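Local structure of uncharacterized protein SCO6318 (Streptomyces coelicolor A3, 2QZ7) at residues D72-M77 with D98-S103. The protein is of unknown function but belongs to the TerD family, whose name comes from tellurium resistance, and binds sodium ions in the crystal. Numbering follows the deposited sequence.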
ATOM      1  N   ASP A  72       3.684  16.377   4.497  1.00 49.49           N
ATOM      2  CA  ASP A  72       4.152  17.294   3.483  1.00 49.72           C
ATOM      3  C   ASP A  72       3.014  17.599   2.529  1.00 49.10           C
ATOM      4  O   ASP A  72       3.176  18.400   1.621  1.00 48.67           O
ATOM      5  CB  ASP A  72       5.357  16.676   2.739  1.00 50.30           C
ATOM      6  CG  ASP A  72       5.080  15.243   2.253  1.00 50.95           C
ATOM      7  OD1 ASP A  72       3.909  14.937   1.956  1.00 52.29           O
ATOM      8  OD2 ASP A  72       6.026  14.423   2.149  1.00 52.98           O
ATOM      9  N   GLY A  73       1.864  16.945   2.731  1.00 48.84           N
ATOM     10  CA  GLY A  73       0.675  17.151   1.886  1.00 48.03           C
ATOM     11  C   GLY A  73       0.741  16.565   0.481  1.00 47.70           C
ATOM     12  O   GLY A  73      -0.077  16.878  -0.367  1.00 47.49           O
ATOM     13  N   THR A  74       1.709  15.703   0.215  1.00 47.60           N
ATOM     14  CA  THR A  74       1.931  15.230  -1.153  1.00 47.92           C
ATOM     15  C   THR A  74       1.170  13.971  -1.480  1.00 47.99           C
ATOM     16  O   THR A  74       1.157  13.557  -2.645  1.00 46.15           O
ATOM     17  CB  THR A  74       3.404  14.932  -1.392  1.00 48.34           C
ATOM     18  OG1 THR A  74       3.794  13.899  -0.476  1.00 51.77           O
ATOM     19  CG2 THR A  74       4.222  16.187  -1.172  1.00 48.27           C
ATOM     20  N   ILE A  75       0.586  13.352  -0.440  1.00 47.86           N
ATOM     21  CA  ILE A  75      -0.220  12.139  -0.558  1.00 49.23           C
ATOM     22  C   ILE A  75      -1.624  12.348   0.070  1.00 50.11           C
ATOM     23  O   ILE A  75      -1.743  12.928   1.159  1.00 51.47           O
ATOM     24  CB  ILE A  75       0.514  10.939   0.071  1.00 49.84           C
ATOM     25  CG1 ILE A  75       1.909  10.826  -0.565  1.00 49.90           C
ATOM     26  CG2 ILE A  75      -0.284   9.634  -0.139  1.00 48.96           C
ATOM     27  CD1 ILE A  75       2.947   9.995   0.204  1.00 50.44           C
ATOM     28  N   ASN A  76      -2.678  11.944  -0.633  1.00 48.76           N
ATOM     29  CA  ASN A  76      -4.049  12.198  -0.196  1.00 49.19           C
ATOM     30  C   ASN A  76      -4.798  10.897  -0.330  1.00 47.81           C
ATOM     31  O   ASN A  76      -4.417  10.035  -1.124  1.00 46.67           O
ATOM     32  CB  ASN A  76      -4.729  13.317  -1.073  1.00 49.89           C
ATOM     33  CG  ASN A  76      -6.240  13.644  -0.645  1.00 54.52           C
ATOM     34  OD1 ASN A  76      -7.159  13.608  -1.496  1.00 57.58           O
ATOM     35  ND2 ASN A  76      -6.475  13.986   0.654  1.00 52.48           N
HETATM   36  N   MSE A  77      -5.857  10.755   0.465  1.00 48.39           N
HETATM   37  CA  MSE A  77      -6.835   9.682   0.321  1.00 47.59           C
HETATM   38  C   MSE A  77      -8.203  10.336   0.184  1.00 48.58           C
HETATM   39  O   MSE A  77      -8.722  10.884   1.164  1.00 49.07           O
HETATM   40  CB  MSE A  77      -6.810   8.765   1.535  1.00 47.36           C
HETATM   41  CG  MSE A  77      -5.418   8.078   1.735  1.00 48.00           C
HETATM   42 SE   MSE A  77      -5.524   6.757   3.125  0.90 52.03          SE
HETATM   43  CE  MSE A  77      -6.296   5.294   2.038  1.00 45.24           C
ATOM     44  N   ASP A  98       6.256  13.803  -7.799  1.00 48.02           N
ATOM     45  CA  ASP A  98       7.088  14.913  -8.252  1.00 49.41           C
ATOM     46  C   ASP A  98       7.195  16.034  -7.220  1.00 49.76           C
ATOM     47  O   ASP A  98       8.091  16.843  -7.294  1.00 50.22           O
ATOM     48  CB  ASP A  98       6.600  15.430  -9.609  1.00 50.28           C
ATOM     49  CG  ASP A  98       5.175  16.015  -9.571  1.00 52.50           C
ATOM     50  OD1 ASP A  98       4.908  16.871 -10.445  1.00 56.59           O
ATOM     51  OD2 ASP A  98       4.310  15.615  -8.738  1.00 53.94           O
ATOM     52  N   ARG A  99       6.326  16.016  -6.213  1.00 50.38           N
ATOM     53  CA  ARG A  99       6.294  17.052  -5.175  1.00 50.70           C
ATOM     54  C   ARG A  99       6.955  16.646  -3.857  1.00 49.73           C
ATOM     55  O   ARG A  99       7.025  17.444  -2.923  1.00 49.56           O
ATOM     56  CB  ARG A  99       4.846  17.490  -4.938  1.00 51.66           C
ATOM     57  CG  ARG A  99       4.272  18.308  -6.110  1.00 55.91           C
ATOM     58  CD  ARG A  99       2.801  18.637  -5.871  1.00 63.85           C
ATOM     59  NE  ARG A  99       2.578  19.062  -4.482  1.00 69.41           N
ATOM     60  CZ  ARG A  99       1.537  18.706  -3.725  1.00 71.50           C
ATOM     61  NH1 ARG A  99       1.462  19.166  -2.476  1.00 72.29           N
ATOM     62  NH2 ARG A  99       0.581  17.896  -4.202  1.00 70.52           N
ATOM     63  N   LEU A 100       7.435  15.403  -3.783  1.00 48.57           N
ATOM     64  CA  LEU A 100       8.223  14.930  -2.646  1.00 47.67           C
ATOM     65  C   LEU A 100       9.590  15.591  -2.589  1.00 48.01           C
ATOM     66  O   LEU A 100      10.249  15.769  -3.625  1.00 47.01           O
ATOM     67  CB  LEU A 100       8.434  13.414  -2.737  1.00 47.42           C
ATOM     68  CG  LEU A 100       7.175  12.554  -2.578  1.00 46.89           C
ATOM     69  CD1 LEU A 100       7.427  11.089  -2.967  1.00 44.79           C
ATOM     70  CD2 LEU A 100       6.714  12.635  -1.133  1.00 46.09           C
ATOM     71  N   SER A 101      10.008  15.922  -1.365  1.00 48.58           N
ATOM     72  CA  SER A 101      11.365  16.417  -1.046  1.00 48.86           C
ATOM     73  C   SER A 101      12.417  15.591  -1.767  1.00 48.13           C
ATOM     74  O   SER A 101      12.266  14.378  -1.851  1.00 48.08           O
ATOM     75  CB  SER A 101      11.600  16.276   0.465  1.00 49.21           C
ATOM     76  OG  SER A 101      12.975  16.440   0.800  1.00 53.67           O
ATOM     77  N   PRO A 102      13.504  16.229  -2.271  1.00 48.14           N
ATOM     78  CA  PRO A 102      14.607  15.460  -2.860  1.00 47.36           C
ATOM     79  C   PRO A 102      15.209  14.472  -1.863  1.00 47.26           C
ATOM     80  O   PRO A 102      15.694  13.410  -2.247  1.00 47.30           O
ATOM     81  CB  PRO A 102      15.637  16.556  -3.235  1.00 48.09           C
ATOM     82  CG  PRO A 102      14.793  17.759  -3.464  1.00 48.11           C
ATOM     83  CD  PRO A 102      13.765  17.677  -2.359  1.00 47.83           C
ATOM     84  N   SER A 103      15.155  14.807  -0.581  1.00 47.14           N
ATOM     85  CA  SER A 103      15.656  13.920   0.455  1.00 47.89           C
ATOM     86  C   SER A 103      14.831  12.606   0.645  1.00 46.92           C
ATOM     87  O   SER A 103      15.279  11.705   1.337  1.00 47.05           O
ATOM     88  CB  SER A 103      15.796  14.687   1.776  1.00 48.44           C
ATOM     89  OG  SER A 103      14.519  15.018   2.315  1.00 51.75           O
TER
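T74 sits at the centre of this contact, its two branches divided between two neighbours in the loop that links strands 91-95 and 104-113. T74 CG2, anti to the carbonyl carbon, rests 3.5 Å from R99 O and also meets R99 CB, while T74 OG1 lies 3.2 Å from L100 CD2, the two side chains crossing at about a right angle. The R99 chain, bent at chi3 (43°), brings its guanidinium over T74, with T74 CG2 off-centre toward the rim of one face. R99 NH1 gives G73 O a weak, bent hydrogen bond of 3.5 Å (139°). A chi1 of 61° sets T74 OG1 between the backbone N and the carbonyl carbon, where it donates a 2.6 Å hydrogen bond to D72 OD1; D72 OD1 also accepts T74 N at 2.9 Å, closing an Asx turn. Both donors approach from above the carboxylate plane. S70 OG also bonds D72 OD1, and Y62 OH from strand 62-64 bonds OD2; L100 and T74 both touch Y62. The contact thus joins the entry to edge strand 75-77 to the crossing between the two antiparallel sheets. Across it, methyls pack against oxygens beside one weak hydrogen bond; the stronger bonds lie within 72-77 and to S70 and Y62.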